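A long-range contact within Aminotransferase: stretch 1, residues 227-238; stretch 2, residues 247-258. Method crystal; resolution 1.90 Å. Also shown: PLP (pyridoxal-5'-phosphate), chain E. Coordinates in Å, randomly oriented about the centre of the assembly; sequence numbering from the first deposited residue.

Stretch 1 227-238: AKTVGAELYSFS
Stretch 2 (247-258) RMAFAVGNEKII

The apolar centre of the contact is Phe 250, whose p rotamer (chi1 58°, chi2 83°) swings its ring back over the neighbouring strand. Tyr 235 CB sits over one face of this ring, 3.4 Å from Phe 250 CZ; the two rings lie nearly parallel (15°) but slid apart, centroids 5.2 Å from each other, and Tyr 235 (t, chi2 91°) leads its own ring away. Phe 237 (m, chi2 -96°) meets the ring edge of Phe 250, Phe 237 CE2 to Phe 250 CD2 3.7 Å, and packs its CD2 3.6 Å from CB of Met 248 (m, t, m).

Tyr 235 and Phe 250 belong to two antiparallel strands, 231-236 and 249-253, with axes at 152° and 4.5 Å apart at closest; Phe 237 and Met 248 lie just beyond their ends. Tyr 235 and Phe 250 form a hydrogen-bonded pair (Tyr 235 N to Phe 250 O 2.9 Å, Phe 250 N to Tyr 235 O 2.8 Å), as do Glu 233 and Val 252 (Glu 233 N to Val 252 O 2.7 Å, Val 252 N to Glu 233 O 2.9 Å). Leu 234 (t, p) opposes Ala 251 and Ser 236 opposes Ala 249 on the other face. Beyond the last bridge, Phe 237 N donates a hydrogen bond to Met 248 O (3.1 Å).

At one end, Gly 253 (phi/psi 154/-143) lies against Ala 232, CA to CA 4.1 Å; a CB there would clash with Gly 231 O and Ala 232 CA. Asn 254 N donates a backbone hydrogen bond to Gly 231 O (3.1 Å). The Asn 254 side chain (t) joins two helices: its ND2 donates to Lys 228 O (2.9 Å), and its OD1 caps the following helix through Ile 257 N (3.0 Å).

At the opposite end, the PLP phosphate accepts hydrogen bonds from both stretches: Ser 236 OG (t) donates to O2P (2.5 Å), Ser 238 OG (m) to O3P (2.7 Å), and Arg 247 (phi/psi 63/64; m, m, m) supplies NH1 to O3P (3.0 Å) and NH2 to O1P (2.9 Å).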

# COMPACT_ATOMS: atom_id res chain seq x y z
N ALA B 227 -5.09 -21.27 17.90
CA ALA B 227 -5.24 -19.96 17.24
C ALA B 227 -4.39 -19.92 15.97
O ALA B 227 -4.87 -19.47 14.93
CB ALA B 227 -4.83 -18.83 18.19
N LYS B 228 -3.17 -20.45 16.05
CA LYS B 228 -2.24 -20.46 14.93
C LYS B 228 -2.67 -21.41 13.84
O LYS B 228 -2.23 -21.29 12.71
CB LYS B 228 -0.81 -20.83 15.37
CG LYS B 228 0.24 -19.75 15.20
CD LYS B 228 1.56 -20.24 15.81
CE LYS B 228 2.47 -19.09 16.15
NZ LYS B 228 3.77 -19.62 16.63
N THR B 229 -3.48 -22.40 14.20
CA THR B 229 -4.03 -23.36 13.28
C THR B 229 -5.11 -22.76 12.40
O THR B 229 -5.25 -23.18 11.27
CB THR B 229 -4.66 -24.56 14.05
OG1 THR B 229 -3.68 -25.12 14.94
CG2 THR B 229 -5.16 -25.64 13.06
N VAL B 230 -5.89 -21.79 12.94
CA VAL B 230 -7.06 -21.28 12.25
C VAL B 230 -6.92 -19.82 11.76
O VAL B 230 -7.69 -19.36 10.89
CB VAL B 230 -8.32 -21.38 13.10
CG1 VAL B 230 -8.53 -22.85 13.59
CG2 VAL B 230 -8.26 -20.42 14.29
N GLY B 231 -5.93 -19.08 12.27
CA GLY B 231 -5.97 -17.65 11.99
C GLY B 231 -4.70 -16.87 12.16
O GLY B 231 -3.62 -17.39 12.13
N ALA B 232 -4.88 -15.57 12.28
CA ALA B 232 -3.75 -14.64 12.36
C ALA B 232 -4.23 -13.41 13.11
O ALA B 232 -5.45 -13.19 13.20
CB ALA B 232 -3.29 -14.24 10.98
N GLU B 233 -3.28 -12.66 13.63
CA GLU B 233 -3.60 -11.45 14.39
C GLU B 233 -2.95 -10.26 13.68
O GLU B 233 -1.80 -10.35 13.27
CB GLU B 233 -3.11 -11.60 15.81
CG GLU B 233 -3.33 -10.40 16.70
CD GLU B 233 -3.22 -10.80 18.17
OE1 GLU B 233 -4.28 -11.04 18.82
OE2 GLU B 233 -2.07 -10.90 18.62
N LEU B 234 -3.72 -9.19 13.51
CA LEU B 234 -3.29 -7.98 12.92
C LEU B 234 -2.92 -6.98 14.02
O LEU B 234 -3.77 -6.63 14.85
CB LEU B 234 -4.39 -7.39 12.02
CG LEU B 234 -4.06 -6.11 11.24
CD1 LEU B 234 -3.00 -6.33 10.19
CD2 LEU B 234 -5.28 -5.54 10.58
N TYR B 235 -1.68 -6.54 14.01
CA TYR B 235 -1.12 -5.61 14.98
C TYR B 235 -0.73 -4.32 14.25
O TYR B 235 0.01 -4.37 13.27
CB TYR B 235 0.11 -6.21 15.68
CG TYR B 235 0.52 -5.41 16.92
CD1 TYR B 235 0.01 -5.73 18.19
CD2 TYR B 235 1.21 -4.22 16.81
CE1 TYR B 235 0.31 -4.97 19.32
CE2 TYR B 235 1.50 -3.44 17.93
CZ TYR B 235 1.04 -3.83 19.20
OH TYR B 235 1.33 -3.02 20.29
N SER B 236 -1.22 -3.18 14.73
CA SER B 236 -0.88 -1.85 14.17
C SER B 236 0.08 -1.02 15.05
O SER B 236 0.00 -1.05 16.28
CB SER B 236 -2.16 -1.06 13.92
OG SER B 236 -1.85 0.23 13.39
N PHE B 237 0.93 -0.22 14.42
CA PHE B 237 1.75 0.71 15.15
C PHE B 237 0.96 1.97 15.53
O PHE B 237 1.40 2.72 16.37
CB PHE B 237 3.01 1.07 14.33
CG PHE B 237 4.05 -0.03 14.32
CD1 PHE B 237 5.11 -0.04 15.18
CD2 PHE B 237 3.92 -1.07 13.42
CE1 PHE B 237 6.03 -1.11 15.19
CE2 PHE B 237 4.83 -2.11 13.38
CZ PHE B 237 5.87 -2.16 14.30
N SER B 238 -0.23 2.15 14.94
CA SER B 238 -0.91 3.43 14.95
C SER B 238 -1.31 3.89 16.32
O SER B 238 -0.94 4.98 16.74
CB SER B 238 -2.15 3.42 14.01
OG SER B 238 -1.74 3.19 12.67
N ARG B 247 1.93 4.68 8.98
CA ARG B 247 1.34 3.60 8.14
C ARG B 247 2.12 2.29 8.23
O ARG B 247 2.73 1.87 7.25
CB ARG B 247 1.20 4.06 6.69
CG ARG B 247 0.54 5.43 6.48
CD ARG B 247 -0.77 5.59 7.15
NE ARG B 247 -1.71 4.50 6.86
CZ ARG B 247 -2.42 3.87 7.75
NH1 ARG B 247 -2.35 4.19 9.03
NH2 ARG B 247 -3.22 2.87 7.38
N MET B 248 2.15 1.69 9.40
CA MET B 248 2.83 0.42 9.58
C MET B 248 2.01 -0.55 10.41
O MET B 248 1.35 -0.14 11.39
CB MET B 248 4.21 0.62 10.21
CG MET B 248 5.23 1.20 9.18
SD MET B 248 6.89 1.21 9.83
CE MET B 248 6.72 2.46 11.02
N ALA B 249 2.02 -1.83 10.02
CA ALA B 249 1.29 -2.85 10.70
C ALA B 249 1.87 -4.21 10.33
O ALA B 249 2.67 -4.31 9.37
CB ALA B 249 -0.20 -2.76 10.34
N PHE B 250 1.53 -5.25 11.08
CA PHE B 250 1.96 -6.57 10.69
C PHE B 250 0.93 -7.60 11.04
O PHE B 250 0.02 -7.32 11.82
CB PHE B 250 3.35 -6.90 11.28
CG PHE B 250 3.41 -6.84 12.78
CD1 PHE B 250 3.00 -7.94 13.56
CD2 PHE B 250 3.84 -5.71 13.42
CE1 PHE B 250 3.05 -7.89 14.96
CE2 PHE B 250 3.88 -5.65 14.80
CZ PHE B 250 3.51 -6.73 15.57
N ALA B 251 1.00 -8.75 10.36
CA ALA B 251 0.23 -9.92 10.76
C ALA B 251 1.13 -10.98 11.30
O ALA B 251 2.25 -11.20 10.75
CB ALA B 251 -0.59 -10.48 9.64
N VAL B 252 0.69 -11.63 12.37
CA VAL B 252 1.38 -12.79 12.89
C VAL B 252 0.38 -13.93 12.99
O VAL B 252 -0.78 -13.71 13.37
CB VAL B 252 2.02 -12.56 14.26
CG1 VAL B 252 3.37 -11.93 14.12
CG2 VAL B 252 1.13 -11.70 15.16
N GLY B 253 0.81 -15.12 12.61
CA GLY B 253 -0.02 -16.32 12.77
C GLY B 253 0.31 -17.43 11.78
O GLY B 253 1.47 -17.63 11.43
N ASN B 254 -0.73 -18.10 11.34
CA ASN B 254 -0.64 -19.31 10.55
C ASN B 254 0.24 -19.11 9.33
O ASN B 254 -0.02 -18.22 8.51
CB ASN B 254 -2.03 -19.68 10.10
CG ASN B 254 -2.03 -20.94 9.28
OD1 ASN B 254 -1.89 -20.87 8.07
ND2 ASN B 254 -2.18 -22.12 9.95
N GLU B 255 1.24 -19.97 9.19
CA GLU B 255 2.23 -19.84 8.13
C GLU B 255 1.68 -19.96 6.72
O GLU B 255 2.25 -19.41 5.81
CB GLU B 255 3.41 -20.81 8.36
N LYS B 256 0.57 -20.68 6.54
CA LYS B 256 -0.13 -20.77 5.28
C LYS B 256 -0.89 -19.51 4.93
O LYS B 256 -0.95 -19.14 3.77
CB LYS B 256 -1.09 -22.02 5.21
N ILE B 257 -1.45 -18.83 5.92
CA ILE B 257 -2.03 -17.52 5.72
C ILE B 257 -0.93 -16.53 5.34
O ILE B 257 -1.09 -15.77 4.39
CB ILE B 257 -2.81 -17.05 6.99
CG1 ILE B 257 -4.03 -17.92 7.21
CG2 ILE B 257 -3.31 -15.59 6.86
CD1 ILE B 257 -4.77 -17.67 8.53
N ILE B 258 0.17 -16.54 6.12
CA ILE B 258 1.27 -15.66 5.86
C ILE B 258 1.85 -15.88 4.45
O ILE B 258 2.19 -14.95 3.75
CB ILE B 258 2.34 -15.78 6.96
CG1 ILE B 258 1.77 -15.41 8.33
CG2 ILE B 258 3.59 -14.98 6.65
CD1 ILE B 258 1.20 -13.99 8.38
N1 PLP E . -8.63 -1.73 13.59
C2 PLP E . -9.42 -0.93 14.33
C2A PLP E . -10.71 -1.43 14.91
C3 PLP E . -9.10 0.47 14.49
O3 PLP E . -9.86 1.34 15.17
C4 PLP E . -7.87 0.89 13.93
C4A PLP E . -7.75 2.39 13.80
C5 PLP E . -7.05 -0.04 13.15
C6 PLP E . -7.48 -1.35 13.05
C5A PLP E . -5.71 0.33 12.60
O4P PLP E . -5.69 1.29 11.64
P PLP E . -4.30 1.58 10.82
O1P PLP E . -4.69 1.46 9.39
O2P PLP E . -3.19 0.65 11.27
O3P PLP E . -3.95 2.99 11.20
O HOH W 1 0.79 3.16 11.53